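Fucoxanthin chlorophyll a/c-binding protein Lhcq11 (Chaetoceros gracilis, PDB 6L4U) binds chlorophylls a and c together with carotenoids, and probably harvests light and passes the excitation energy on to a photosystem. Local coordinates at residues Y95-V100 and L167-R172; Y229-A232 and V238-Q241. One frame throughout, in Å; residues are numbered along the deposited sequence.

The two contacts lie on opposite sides of the chain's centre, and in both the protein meets pigment as well as itself. Contact 1 joins helix 89-115 to the last turn of helix 148-171; contact 2 folds the C-terminal loop back on the end of helix 208-230. They follow in series along the chain, their centres about 33 Å apart and their nearest atoms about 17 Å apart. Helix 208-230 connects them indirectly, since its R219 pairs with E99 of contact 1 and its last residues enter contact 2. A chlorophyll a lies against each, so both double as parts of pigment sites.

Contact 1. Residues Y95-V100 and L167-R172; sequences YRHSEV and LFHTRR. With CLA (chlorophyll a), chain B.
H97 and H169 reach out from opposite directions and bridge two helices whose backbones stay well apart. NE2 of H169 comes to the edge of the H97 ring, 3.6 Å from its CE1, with the ring planes at 69°. Y178 stacks on H97 and meets H169 edge-to-face, while ND1 of H169 is hydrogen-bonded to NZ of K186.

Another side of helix 89-115 faces chlorophyll a, and E99 leads there. Its CB lies 3.5 Å from C1B of the macrocycle and its CG 3.6 Å from the pyrrole nitrogen NB. With CG anti to the backbone N (chi1 178°) and the chain extended beyond it, the carboxylate reaches the ring centre, where OE1 binds the magnesium at 2.5 Å. OE2 also lies close, 2.7 Å from the magnesium, while forming a salt bridge with R219 of helix 208-230, the interhelical ion pair of the light-harvesting chlorophyll-binding fold. A glutamine here would probably weaken both the magnesium site and the pairing with R219, leaving the charges of R219 and R96 without their mate.

R96 braces the carboxylate: NH1 makes a salt bridge to OE1 at 2.8 Å. Bent at chi2 and chi3, its chain lets NH2 donate to the carbonyl oxygen O1D of the chlorophyll's methyl ester at 2.5 Å, nearly straight at 170°, while the methyl CMA lies over one guanidinium face.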
loop_
_atom_site.group_PDB
_atom_site.type_symbol
_atom_site.label_atom_id
_atom_site.label_comp_id
_atom_site.label_asym_id
_atom_site.label_seq_id
_atom_site.Cartn_x
_atom_site.Cartn_y
_atom_site.Cartn_z
ATOM N N TYR Y 95 47.844 18.198 -46.690
ATOM C CA TYR Y 95 48.656 17.197 -47.369
ATOM C C TYR Y 95 50.078 17.696 -47.583
ATOM O O TYR Y 95 51.029 16.909 -47.554
ATOM C CB TYR Y 95 48.024 16.818 -48.709
ATOM C CG TYR Y 95 46.734 16.031 -48.630
ATOM C CD1 TYR Y 95 46.328 15.426 -47.448
ATOM C CD2 TYR Y 95 45.925 15.891 -49.749
ATOM C CE1 TYR Y 95 45.151 14.715 -47.385
ATOM C CE2 TYR Y 95 44.748 15.178 -49.694
ATOM C CZ TYR Y 95 44.366 14.593 -48.510
ATOM O OH TYR Y 95 43.192 13.882 -48.451
ATOM N N ARG Y 96 50.249 19.002 -47.803
ATOM C CA ARG Y 96 51.587 19.534 -48.036
ATOM C C ARG Y 96 52.354 19.688 -46.730
ATOM O O ARG Y 96 53.559 19.413 -46.681
ATOM C CB ARG Y 96 51.501 20.867 -48.776
ATOM C CG ARG Y 96 52.844 21.514 -49.092
ATOM C CD ARG Y 96 53.799 20.555 -49.793
ATOM N NE ARG Y 96 53.508 20.424 -51.214
ATOM C CZ ARG Y 96 53.731 19.321 -51.917
ATOM N NH1 ARG Y 96 54.249 18.250 -51.330
ATOM N NH2 ARG Y 96 53.435 19.287 -53.208
ATOM N N HIS Y 97 51.676 20.130 -45.667
ATOM C CA HIS Y 97 52.339 20.284 -44.377
ATOM C C HIS Y 97 52.753 18.943 -43.797
ATOM O O HIS Y 97 53.807 18.843 -43.161
ATOM C CB HIS Y 97 51.432 21.018 -43.391
ATOM C CG HIS Y 97 52.135 21.476 -42.150
ATOM N ND1 HIS Y 97 52.495 22.790 -41.943
ATOM C CD2 HIS Y 97 52.555 20.797 -41.058
ATOM C CE1 HIS Y 97 53.105 22.899 -40.777
ATOM N NE2 HIS Y 97 53.152 21.704 -40.218
ATOM N N SER Y 98 51.950 17.906 -44.008
ATOM C CA SER Y 98 52.303 16.610 -43.459
ATOM C C SER Y 98 53.336 15.877 -44.299
ATOM O O SER Y 98 53.961 14.945 -43.788
ATOM C CB SER Y 98 51.063 15.737 -43.300
ATOM O OG SER Y 98 51.423 14.510 -42.700
ATOM N N GLU Y 99 53.526 16.257 -45.567
ATOM C CA GLU Y 99 54.613 15.658 -46.337
ATOM C C GLU Y 99 55.965 16.146 -45.836
ATOM O O GLU Y 99 56.886 15.344 -45.643
ATOM C CB GLU Y 99 54.467 15.948 -47.836
ATOM C CG GLU Y 99 55.630 15.365 -48.650
ATOM C CD GLU Y 99 55.343 15.127 -50.126
ATOM O OE1 GLU Y 99 54.283 15.521 -50.639
ATOM O OE2 GLU Y 99 56.199 14.519 -50.790
ATOM N N VAL Y 100 56.098 17.454 -45.600
ATOM C CA VAL Y 100 57.383 17.981 -45.155
ATOM C C VAL Y 100 57.643 17.625 -43.695
ATOM O O VAL Y 100 58.799 17.501 -43.286
ATOM C CB VAL Y 100 57.473 19.501 -45.405
ATOM C CG1 VAL Y 100 57.290 19.798 -46.879
ATOM C CG2 VAL Y 100 56.455 20.271 -44.587
ATOM N N LEU Y 167 50.912 26.649 -32.320
ATOM C CA LEU Y 167 50.587 27.863 -31.581
ATOM C C LEU Y 167 51.210 29.091 -32.236
ATOM O O LEU Y 167 50.523 30.090 -32.472
ATOM C CB LEU Y 167 51.043 27.731 -30.127
ATOM C CG LEU Y 167 50.478 28.734 -29.118
ATOM C CD1 LEU Y 167 50.149 28.040 -27.813
ATOM C CD2 LEU Y 167 51.450 29.872 -28.865
ATOM N N PHE Y 168 52.512 29.038 -32.532
ATOM C CA PHE Y 168 53.158 30.161 -33.202
ATOM C C PHE Y 168 52.754 30.247 -34.666
ATOM O O PHE Y 168 52.932 31.303 -35.284
ATOM C CB PHE Y 168 54.682 30.066 -33.103
ATOM C CG PHE Y 168 55.211 30.049 -31.697
ATOM C CD1 PHE Y 168 54.544 30.695 -30.673
ATOM C CD2 PHE Y 168 56.396 29.393 -31.402
ATOM C CE1 PHE Y 168 55.039 30.670 -29.390
ATOM C CE2 PHE Y 168 56.888 29.367 -30.110
ATOM C CZ PHE Y 168 56.208 30.012 -29.109
ATOM N N HIS Y 169 52.233 29.155 -35.230
ATOM C CA HIS Y 169 51.587 29.217 -36.536
ATOM C C HIS Y 169 50.351 30.105 -36.496
ATOM O O HIS Y 169 50.012 30.751 -37.489
ATOM C CB HIS Y 169 51.207 27.812 -37.000
ATOM C CG HIS Y 169 52.210 27.179 -37.913
ATOM N ND1 HIS Y 169 52.470 27.660 -39.176
ATOM C CD2 HIS Y 169 53.010 26.100 -37.750
ATOM C CE1 HIS Y 169 53.388 26.905 -39.752
ATOM N NE2 HIS Y 169 53.736 25.953 -38.906
ATOM N N THR Y 170 49.666 30.149 -35.355
ATOM C CA THR Y 170 48.376 30.825 -35.291
ATOM C C THR Y 170 48.511 32.289 -34.888
ATOM O O THR Y 170 47.936 33.167 -35.539
ATOM C CB THR Y 170 47.462 30.093 -34.316
ATOM O OG1 THR Y 170 47.575 28.684 -34.541
ATOM C CG2 THR Y 170 46.021 30.518 -34.521
ATOM N N ARG Y 171 49.257 32.571 -33.821
ATOM C CA ARG Y 171 49.272 33.910 -33.248
ATOM C C ARG Y 171 50.405 34.780 -33.772
ATOM O O ARG Y 171 50.245 36.002 -33.858
ATOM C CB ARG Y 171 49.371 33.827 -31.723
ATOM C CG ARG Y 171 48.155 33.217 -31.061
ATOM C CD ARG Y 171 48.195 33.366 -29.552
ATOM N NE ARG Y 171 46.965 32.865 -28.954
ATOM C CZ ARG Y 171 46.829 31.646 -28.449
ATOM N NH1 ARG Y 171 45.671 31.265 -27.938
ATOM N NH2 ARG Y 171 47.853 30.806 -28.452
ATOM N N ARG Y 172 51.544 34.186 -34.124
ATOM C CA ARG Y 172 52.732 34.940 -34.500
ATOM C C ARG Y 172 53.000 34.898 -36.000
ATOM O O ARG Y 172 54.159 34.939 -36.422
ATOM C CB ARG Y 172 53.942 34.422 -33.726
ATOM C CG ARG Y 172 53.853 34.654 -32.232
ATOM C CD ARG Y 172 55.089 34.134 -31.535
ATOM N NE ARG Y 172 55.244 34.695 -30.198
ATOM C CZ ARG Y 172 56.249 34.399 -29.382
ATOM N NH1 ARG Y 172 57.186 33.545 -29.767
ATOM N NH2 ARG Y 172 56.317 34.960 -28.184
HETATM MG MG CLA B . 53.989 13.328 -51.808
HETATM C CHA CLA B . 52.734 14.952 -54.582
HETATM C CHB CLA B . 51.412 14.590 -49.992
HETATM C CHC CLA B . 54.978 11.309 -49.295
HETATM C CHD CLA B . 56.330 11.550 -54.082
HETATM N NA CLA B . 52.335 14.513 -52.209
HETATM C C1A CLA B . 52.008 15.152 -53.274
HETATM C C2A CLA B . 50.817 16.082 -53.167
HETATM C C3A CLA B . 50.497 15.980 -51.691
HETATM C C4A CLA B . 51.487 14.951 -51.274
HETATM C CMA CLA B . 50.861 17.300 -51.028
HETATM C CAA CLA B . 49.621 15.506 -53.965
HETATM C CBA CLA B . 48.235 15.383 -53.322
HETATM C CGA CLA B . 47.973 13.957 -52.898
HETATM O O1A CLA B . 47.692 13.095 -53.711
HETATM O O2A CLA B . 48.079 13.615 -51.492
HETATM N NB CLA B . 53.282 12.997 -49.923
HETATM C C1B CLA B . 52.277 13.620 -49.310
HETATM C C2B CLA B . 52.093 13.247 -47.881
HETATM C C3B CLA B . 53.170 12.258 -47.684
HETATM C C4B CLA B . 53.828 12.183 -49.017
HETATM C CMB CLA B . 51.086 13.721 -46.876
HETATM C CAB CLA B . 53.502 11.511 -46.446
HETATM C CBB CLA B . 53.441 10.195 -46.403
HETATM N NC CLA B . 55.350 11.776 -51.733
HETATM C C1C CLA B . 55.610 11.090 -50.606
HETATM C C2C CLA B . 56.636 10.021 -50.747
HETATM C C3C CLA B . 57.022 10.108 -52.160
HETATM C C4C CLA B . 56.174 11.216 -52.658
HETATM C CMC CLA B . 57.178 9.062 -49.729
HETATM C CAC CLA B . 58.035 9.273 -52.906
HETATM C CBC CLA B . 57.281 8.098 -53.483
HETATM N ND CLA B . 54.444 13.157 -53.787
HETATM C C1D CLA B . 55.435 12.556 -54.633
HETATM C C2D CLA B . 55.471 13.023 -56.036
HETATM C C3D CLA B . 54.368 14.010 -55.985
HETATM C C4D CLA B . 53.853 14.009 -54.699
HETATM C CMD CLA B . 56.281 12.731 -57.265
HETATM C CAD CLA B . 53.589 14.976 -56.785
HETATM O OBD CLA B . 53.791 15.253 -58.021
HETATM C CBD CLA B . 52.594 15.616 -55.909
HETATM C CGD CLA B . 53.096 17.012 -55.723
HETATM O O1D CLA B . 53.740 17.315 -54.734
HETATM O O2D CLA B . 52.854 18.022 -56.733
HETATM C CED CLA B . 53.713 19.155 -56.796
HETATM C C1 CLA B . 48.716 12.390 -51.165
HETATM C C2 CLA B . 48.085 11.664 -50.000
HETATM C C3 CLA B . 48.839 10.881 -49.207
HETATM C C4 CLA B . 50.307 10.709 -49.471
HETATM C C5 CLA B . 48.222 10.141 -48.048
HETATM C C6 CLA B . 47.959 8.672 -48.371
HETATM C C7 CLA B . 49.031 7.772 -47.762
HETATM C C8 CLA B . 48.740 6.302 -47.986
HETATM C C9 CLA B . 48.314 5.647 -46.678
HETATM C C10 CLA B . 49.973 5.633 -48.576
HETATM C C11 CLA B . 49.756 4.141 -48.774
HETATM C C12 CLA B . 51.060 3.385 -48.571
HETATM C C13 CLA B . 52.022 3.655 -49.719
HETATM C C14 CLA B . 51.585 2.934 -50.988
HETATM C C15 CLA B . 53.421 3.234 -49.294
HETATM C C16 CLA B . 53.542 1.728 -49.091
HETATM C C17 CLA B . 55.004 1.298 -49.048
HETATM C C18 CLA B . 55.748 1.993 -47.916
HETATM C C19 CLA B . 57.032 2.639 -48.425
HETATM C C20 CLA B . 56.033 1.024 -46.775
#

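Contact 2. Residues Y229-A232 and V238-Q241; sequences YCAA and VPLQ. With CLA (chlorophyll a), chain C.
V238 packs on C230 and A231 while its backbone carbonyl, together with that of P239, lies over one face of a chlorophyll a, and an unusual cis peptide bond follows directly between P239 and L240. The carbonyl oxygen O of V238 stands above the macrocycle, 3.2 Å from the magnesium MG and displaced toward the ring nitrogen ND. On the same face, O of P239 comes 3.1 Å from C3C of the chlorophyll.

The two methyls of V238 divide the work. CG1, anti to the backbone N (chi1 164°), sits over the macrocycle, 3.5 Å from the ring nitrogen NA. CG2 turns to the thiol, 3.7 Å from SG of C230, and also touches the base of the pigment's propionate arm at CAA. Between them CB rests 3.7 Å from CA of A231, where the two backbones come nearest each other.

The cysteine sulfur reaches the pigment too, with SG of C230 3.7 Å from C3A, so that valine and cysteine both lie against the same face of the macrocycle. A231 shares its methyl between two partners: CB is 3.9 Å from CG1 of V238 and 3.7 Å from CD of P239, with CG of that ring equally near. The two segments meet through these apolar touches alone.

The place is the C-terminal end of helix 208-230, where the chain runs on as loop and doubles back. P235 packs on C230 within that loop, the hydroxyl of Y229 hydrogen-bonds diadinoxanthin, and Q241 touches a fucoxanthin, so in a chain without strands this helix end is bordered by its own tail and by pigments.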
loop_
_atom_site.group_PDB
_atom_site.type_symbol
_atom_site.label_atom_id
_atom_site.label_comp_id
_atom_site.label_asym_id
_atom_site.label_seq_id
_atom_site.Cartn_x
_atom_site.Cartn_y
_atom_site.Cartn_z
ATOM N N TYR Y 229 63.185 -0.165 -41.870
ATOM C CA TYR Y 229 62.291 -0.953 -41.036
ATOM C C TYR Y 229 61.894 -2.269 -41.688
ATOM O O TYR Y 229 61.653 -3.252 -40.981
ATOM C CB TYR Y 229 61.026 -0.154 -40.699
ATOM C CG TYR Y 229 60.065 -0.884 -39.785
ATOM C CD1 TYR Y 229 60.341 -1.032 -38.432
ATOM C CD2 TYR Y 229 58.888 -1.435 -40.280
ATOM C CE1 TYR Y 229 59.468 -1.707 -37.593
ATOM C CE2 TYR Y 229 58.012 -2.110 -39.455
ATOM C CZ TYR Y 229 58.305 -2.242 -38.112
ATOM O OH TYR Y 229 57.430 -2.914 -37.290
ATOM N N CYS Y 230 61.831 -2.315 -43.017
ATOM C CA CYS Y 230 61.382 -3.504 -43.726
ATOM C C CYS Y 230 62.532 -4.281 -44.357
ATOM O O CYS Y 230 62.597 -5.506 -44.223
ATOM C CB CYS Y 230 60.352 -3.110 -44.791
ATOM S SG CYS Y 230 59.847 -4.442 -45.896
ATOM N N ALA Y 231 63.458 -3.596 -45.034
ATOM C CA ALA Y 231 64.563 -4.296 -45.686
ATOM C C ALA Y 231 65.595 -4.781 -44.677
ATOM O O ALA Y 231 66.420 -5.646 -44.993
ATOM C CB ALA Y 231 65.217 -3.393 -46.730
ATOM N N ALA Y 232 65.572 -4.235 -43.463
ATOM C CA ALA Y 232 66.488 -4.703 -42.437
ATOM C C ALA Y 232 65.840 -5.705 -41.492
ATOM O O ALA Y 232 66.470 -6.707 -41.136
ATOM C CB ALA Y 232 67.036 -3.519 -41.638
ATOM N N VAL Y 238 64.409 -8.078 -49.018
ATOM C CA VAL Y 238 63.561 -7.035 -49.596
ATOM C C VAL Y 238 64.213 -6.261 -50.748
ATOM O O VAL Y 238 63.616 -6.236 -51.837
ATOM C CB VAL Y 238 63.050 -6.094 -48.491
ATOM C CG1 VAL Y 238 62.498 -4.810 -49.070
ATOM C CG2 VAL Y 238 62.041 -6.792 -47.644
ATOM N N PRO Y 239 65.412 -5.562 -50.598
ATOM C CA PRO Y 239 65.725 -4.542 -51.620
ATOM C C PRO Y 239 66.226 -4.992 -53.009
ATOM O O PRO Y 239 65.703 -4.389 -53.950
ATOM C CB PRO Y 239 66.722 -3.609 -50.905
ATOM C CG PRO Y 239 67.196 -4.307 -49.710
ATOM C CD PRO Y 239 66.396 -5.542 -49.486
ATOM N N LEU Y 240 67.170 -5.923 -53.272
ATOM C CA LEU Y 240 68.187 -6.527 -52.403
ATOM C C LEU Y 240 69.484 -5.687 -52.541
ATOM O O LEU Y 240 70.607 -6.187 -52.418
ATOM C CB LEU Y 240 68.383 -8.017 -52.742
ATOM C CG LEU Y 240 69.168 -8.953 -51.804
ATOM C CD1 LEU Y 240 68.573 -8.938 -50.408
ATOM C CD2 LEU Y 240 69.216 -10.374 -52.346
ATOM N N GLN Y 241 69.283 -4.402 -52.843
ATOM C CA GLN Y 241 70.261 -3.327 -52.654
ATOM C C GLN Y 241 71.523 -3.481 -53.499
ATOM O O GLN Y 241 71.560 -3.060 -54.655
ATOM C CB GLN Y 241 70.625 -3.221 -51.169
ATOM C CG GLN Y 241 71.405 -1.985 -50.790
ATOM C CD GLN Y 241 71.887 -2.035 -49.355
ATOM O OE1 GLN Y 241 71.311 -2.731 -48.518
ATOM N NE2 GLN Y 241 72.950 -1.295 -49.062
HETATM MG MG CLA C . 60.806 -4.789 -52.440
HETATM C CHA CLA C . 59.416 -7.819 -51.515
HETATM C CHB CLA C . 59.301 -3.361 -49.763
HETATM C CHC CLA C . 62.378 -1.926 -53.268
HETATM C CHD CLA C . 62.739 -6.576 -55.030
HETATM N NA CLA C . 59.614 -5.463 -50.880
HETATM C C1A CLA C . 59.063 -6.608 -50.687
HETATM C C2A CLA C . 58.042 -6.673 -49.565
HETATM C C3A CLA C . 58.031 -5.246 -49.060
HETATM C C4A CLA C . 59.054 -4.655 -49.970
HETATM C CMA CLA C . 56.680 -4.598 -49.337
HETATM C CAA CLA C . 58.506 -7.479 -48.356
HETATM C CBA CLA C . 57.407 -8.387 -47.822
HETATM C CGA CLA C . 56.762 -7.787 -46.594
HETATM O O1A CLA C . 56.253 -6.678 -46.627
HETATM O O2A CLA C . 56.728 -8.541 -45.351
HETATM N NB CLA C . 60.790 -2.901 -51.656
HETATM C C1B CLA C . 60.250 -2.518 -50.498
HETATM C C2B CLA C . 60.699 -1.197 -49.984
HETATM C C3B CLA C . 61.627 -0.774 -51.052
HETATM C C4B CLA C . 61.599 -1.905 -52.023
HETATM C CMB CLA C . 60.315 -0.474 -48.721
HETATM C CAB CLA C . 62.422 0.473 -51.140
HETATM C CBB CLA C . 63.740 0.423 -51.145
HETATM N NC CLA C . 62.342 -4.395 -53.760
HETATM C C1C CLA C . 62.638 -3.121 -54.090
HETATM C C2C CLA C . 63.273 -2.931 -55.418
HETATM C C3C CLA C . 63.368 -4.308 -55.934
HETATM C C4C CLA C . 62.784 -5.111 -54.826
HETATM C CMC CLA C . 63.705 -1.650 -56.078
HETATM C CAC CLA C . 63.938 -4.790 -57.245
HETATM C CBC CLA C . 62.797 -4.745 -58.237
HETATM N ND CLA C . 61.120 -6.675 -53.137
HETATM C C1D CLA C . 61.826 -7.350 -54.190
HETATM C C2D CLA C . 61.546 -8.802 -54.331
HETATM C C3D CLA C . 60.561 -8.969 -53.228
HETATM C C4D CLA C . 60.398 -7.736 -52.612
HETATM C CMD CLA C . 61.997 -9.925 -55.228
HETATM C CAD CLA C . 59.704 -9.947 -52.516
HETATM O OBD CLA C . 59.597 -11.195 -52.802
HETATM C CBD CLA C . 58.969 -9.245 -51.443
HETATM C CGD CLA C . 57.507 -9.386 -51.742
HETATM O O1D CLA C . 56.863 -8.461 -52.205
HETATM O O2D CLA C . 56.859 -10.664 -51.479
HETATM C CED CLA C . 55.691 -11.059 -52.192
#